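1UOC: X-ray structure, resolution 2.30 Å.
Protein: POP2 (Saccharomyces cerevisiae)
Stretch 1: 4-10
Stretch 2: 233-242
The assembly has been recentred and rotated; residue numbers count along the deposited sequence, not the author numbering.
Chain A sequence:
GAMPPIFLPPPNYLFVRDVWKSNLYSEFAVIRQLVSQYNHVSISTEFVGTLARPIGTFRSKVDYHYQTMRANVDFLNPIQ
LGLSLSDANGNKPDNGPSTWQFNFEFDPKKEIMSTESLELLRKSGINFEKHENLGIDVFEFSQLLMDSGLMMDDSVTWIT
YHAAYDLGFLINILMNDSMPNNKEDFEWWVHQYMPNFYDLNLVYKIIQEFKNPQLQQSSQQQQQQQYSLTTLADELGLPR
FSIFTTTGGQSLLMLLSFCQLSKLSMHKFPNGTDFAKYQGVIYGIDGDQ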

# COMPACT_ATOMS: atom_id res chain seq x y z
N PRO A 4 -5.38 24.59 -9.29
CA PRO A 4 -4.51 23.45 -9.67
C PRO A 4 -5.11 22.79 -10.90
O PRO A 4 -6.29 22.42 -10.89
CB PRO A 4 -4.50 22.46 -8.52
CG PRO A 4 -5.17 23.26 -7.38
CD PRO A 4 -6.12 24.26 -8.06
N PRO A 5 -4.32 22.64 -11.97
CA PRO A 5 -4.83 22.01 -13.19
C PRO A 5 -5.51 20.68 -12.83
O PRO A 5 -5.05 19.98 -11.93
CB PRO A 5 -3.57 21.80 -14.02
CG PRO A 5 -2.68 22.93 -13.58
CD PRO A 5 -2.88 22.93 -12.08
N ILE A 6 -6.59 20.33 -13.53
CA ILE A 6 -7.25 19.06 -13.24
C ILE A 6 -6.42 17.94 -13.84
O ILE A 6 -5.90 18.06 -14.95
CB ILE A 6 -8.65 18.97 -13.85
CG1 ILE A 6 -9.59 19.99 -13.21
CG2 ILE A 6 -9.20 17.56 -13.65
CD1 ILE A 6 -11.02 19.85 -13.67
N PHE A 7 -6.29 16.85 -13.09
CA PHE A 7 -5.56 15.70 -13.56
C PHE A 7 -6.53 14.53 -13.57
O PHE A 7 -6.85 13.97 -12.53
CB PHE A 7 -4.37 15.40 -12.63
CG PHE A 7 -3.63 14.14 -12.98
CD1 PHE A 7 -3.33 13.83 -14.30
CD2 PHE A 7 -3.24 13.25 -11.98
CE1 PHE A 7 -2.64 12.66 -14.62
CE2 PHE A 7 -2.55 12.07 -12.29
CZ PHE A 7 -2.25 11.78 -13.61
N LEU A 8 -7.01 14.20 -14.76
CA LEU A 8 -7.96 13.11 -14.93
C LEU A 8 -7.35 11.98 -15.74
O LEU A 8 -7.24 12.07 -16.96
CB LEU A 8 -9.23 13.61 -15.62
CG LEU A 8 -10.36 12.59 -15.82
CD1 LEU A 8 -10.70 11.91 -14.50
CD2 LEU A 8 -11.59 13.30 -16.39
N PRO A 9 -6.96 10.89 -15.07
CA PRO A 9 -6.35 9.73 -15.73
C PRO A 9 -7.37 9.09 -16.66
O PRO A 9 -8.57 9.29 -16.50
CB PRO A 9 -6.03 8.80 -14.56
CG PRO A 9 -5.97 9.70 -13.37
CD PRO A 9 -7.09 10.66 -13.63
N PRO A 10 -6.90 8.31 -17.64
CA PRO A 10 -7.85 7.66 -18.56
C PRO A 10 -8.88 6.92 -17.70
O PRO A 10 -8.53 6.24 -16.74
CB PRO A 10 -6.95 6.70 -19.35
CG PRO A 10 -5.65 7.46 -19.42
CD PRO A 10 -5.50 7.99 -18.01
N ALA A 233 -3.21 14.42 -3.19
CA ALA A 233 -3.98 14.16 -4.40
C ALA A 233 -4.68 15.44 -4.89
O ALA A 233 -4.79 15.68 -6.09
CB ALA A 233 -5.00 13.06 -4.16
N ASP A 234 -5.15 16.27 -3.96
CA ASP A 234 -5.80 17.52 -4.35
C ASP A 234 -4.82 18.44 -5.06
O ASP A 234 -5.12 18.95 -6.14
CB ASP A 234 -6.40 18.24 -3.15
CG ASP A 234 -7.59 17.51 -2.58
OD1 ASP A 234 -8.37 16.93 -3.37
OD2 ASP A 234 -7.77 17.54 -1.34
N GLU A 235 -3.65 18.66 -4.46
CA GLU A 235 -2.65 19.54 -5.06
C GLU A 235 -2.26 19.09 -6.46
O GLU A 235 -1.83 19.89 -7.28
CB GLU A 235 -1.39 19.60 -4.21
CG GLU A 235 -1.58 20.14 -2.80
CD GLU A 235 -0.26 20.45 -2.14
OE1 GLU A 235 -0.26 20.76 -0.92
OE2 GLU A 235 0.79 20.41 -2.82
N LEU A 236 -2.38 17.80 -6.74
CA LEU A 236 -2.04 17.30 -8.06
C LEU A 236 -3.26 17.43 -8.96
O LEU A 236 -3.21 17.15 -10.16
CB LEU A 236 -1.57 15.85 -7.99
CG LEU A 236 -0.18 15.65 -7.38
CD1 LEU A 236 0.01 14.20 -6.96
CD2 LEU A 236 0.86 16.08 -8.40
N GLY A 237 -4.36 17.85 -8.35
CA GLY A 237 -5.59 18.04 -9.10
C GLY A 237 -6.37 16.79 -9.48
O GLY A 237 -6.93 16.73 -10.57
N LEU A 238 -6.40 15.80 -8.59
CA LEU A 238 -7.14 14.57 -8.85
C LEU A 238 -8.54 14.70 -8.24
O LEU A 238 -8.68 14.97 -7.05
CB LEU A 238 -6.42 13.37 -8.23
CG LEU A 238 -5.27 12.76 -9.03
CD1 LEU A 238 -4.30 12.12 -8.06
CD2 LEU A 238 -5.81 11.76 -10.05
N PRO A 239 -9.59 14.51 -9.05
CA PRO A 239 -10.96 14.61 -8.56
C PRO A 239 -11.23 13.67 -7.41
O PRO A 239 -10.65 12.59 -7.34
CB PRO A 239 -11.79 14.25 -9.80
CG PRO A 239 -10.96 14.77 -10.90
CD PRO A 239 -9.57 14.30 -10.51
N ARG A 240 -12.10 14.07 -6.50
CA ARG A 240 -12.45 13.25 -5.36
C ARG A 240 -13.41 12.13 -5.74
O ARG A 240 -14.49 12.04 -5.17
CB ARG A 240 -13.10 14.09 -4.26
CG ARG A 240 -12.18 14.44 -3.10
CD ARG A 240 -11.30 15.62 -3.42
NE ARG A 240 -10.46 16.03 -2.30
CZ ARG A 240 -10.87 16.13 -1.03
NH1 ARG A 240 -12.13 15.85 -0.70
NH2 ARG A 240 -10.03 16.57 -0.10
N PHE A 241 -13.03 11.29 -6.69
CA PHE A 241 -13.90 10.17 -7.06
C PHE A 241 -14.09 9.29 -5.82
O PHE A 241 -13.16 9.08 -5.04
CB PHE A 241 -13.30 9.34 -8.19
CG PHE A 241 -13.36 10.01 -9.54
CD1 PHE A 241 -12.21 10.50 -10.14
CD2 PHE A 241 -14.57 10.11 -10.22
CE1 PHE A 241 -12.27 11.09 -11.40
CE2 PHE A 241 -14.63 10.70 -11.48
CZ PHE A 241 -13.48 11.19 -12.08
N SER A 242 -15.30 8.76 -5.65
CA SER A 242 -15.62 7.94 -4.49
C SER A 242 -14.88 6.61 -4.47
O SER A 242 -14.69 6.01 -3.41
CB SER A 242 -17.13 7.67 -4.42
OG SER A 242 -17.56 6.77 -5.44

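One hydrogen bond joins the two stretches. Phe-7 N donates to Gly-237 O at 2.6 Å, with an N-H...O angle of 162°. It forms where the backbones run closest, Ile-6 CA lying 4.6 Å from Gly-237 CA. Much of the first stretch is proline, which has no amide hydrogen to give; Phe-7 has one.

Two CA-H...O contacts accompany this bond, the second to the same acceptor, Gly-237 O. Gly-237 CA approaches Pro-5 O at 3.5 Å, nearly straight at the hydrogen (173°). Ile-6 CA lies 3.6 Å from Gly-237 O, at a more bent 131°.

Glycine suits position 237 on two counts. It ends the helix in a Schellman motif with positive phi, which favours glycine. Gly-237 N bonds back to Asp-234 O at 2.6 Å, and Leu-238 N to Ala-233 O at 3.0 Å. A CB here would also sit 2.0 Å from Pro-5 O, a clash.

Apolar pairs add to this. The CA-to-CB bond of Phe-7 points toward the second stretch, with chi1 in t; the residue loses 70 Å² to it, the largest area of any residue here. Its CD2 meets Leu-238 CD2 at 3.5 Å, obliquely to the ring. Leu-238 is buried. Its CB points sideways, but its end comes nearer, and CD2 also reaches Pro-9 CG at 3.9 Å. Leu-8 likewise starts sideways and brings CD1 to 3.6 Å from Phe-241 CE1, at the edge of that ring.

Other carbons lie against backbone oxygens: Phe-7 CB is 3.2 Å from Leu-236 O, Pro-239 CD 3.4 Å from Phe-7 O and Pro-4 CB 3.9 Å from Glu-235 O.

Within the second stretch, a salt bridge links Arg-240 NE to Asp-234 OD1 at 2.5 Å, tying the helix to the loop. Altogether the contact buries 402 Å², both sides summed.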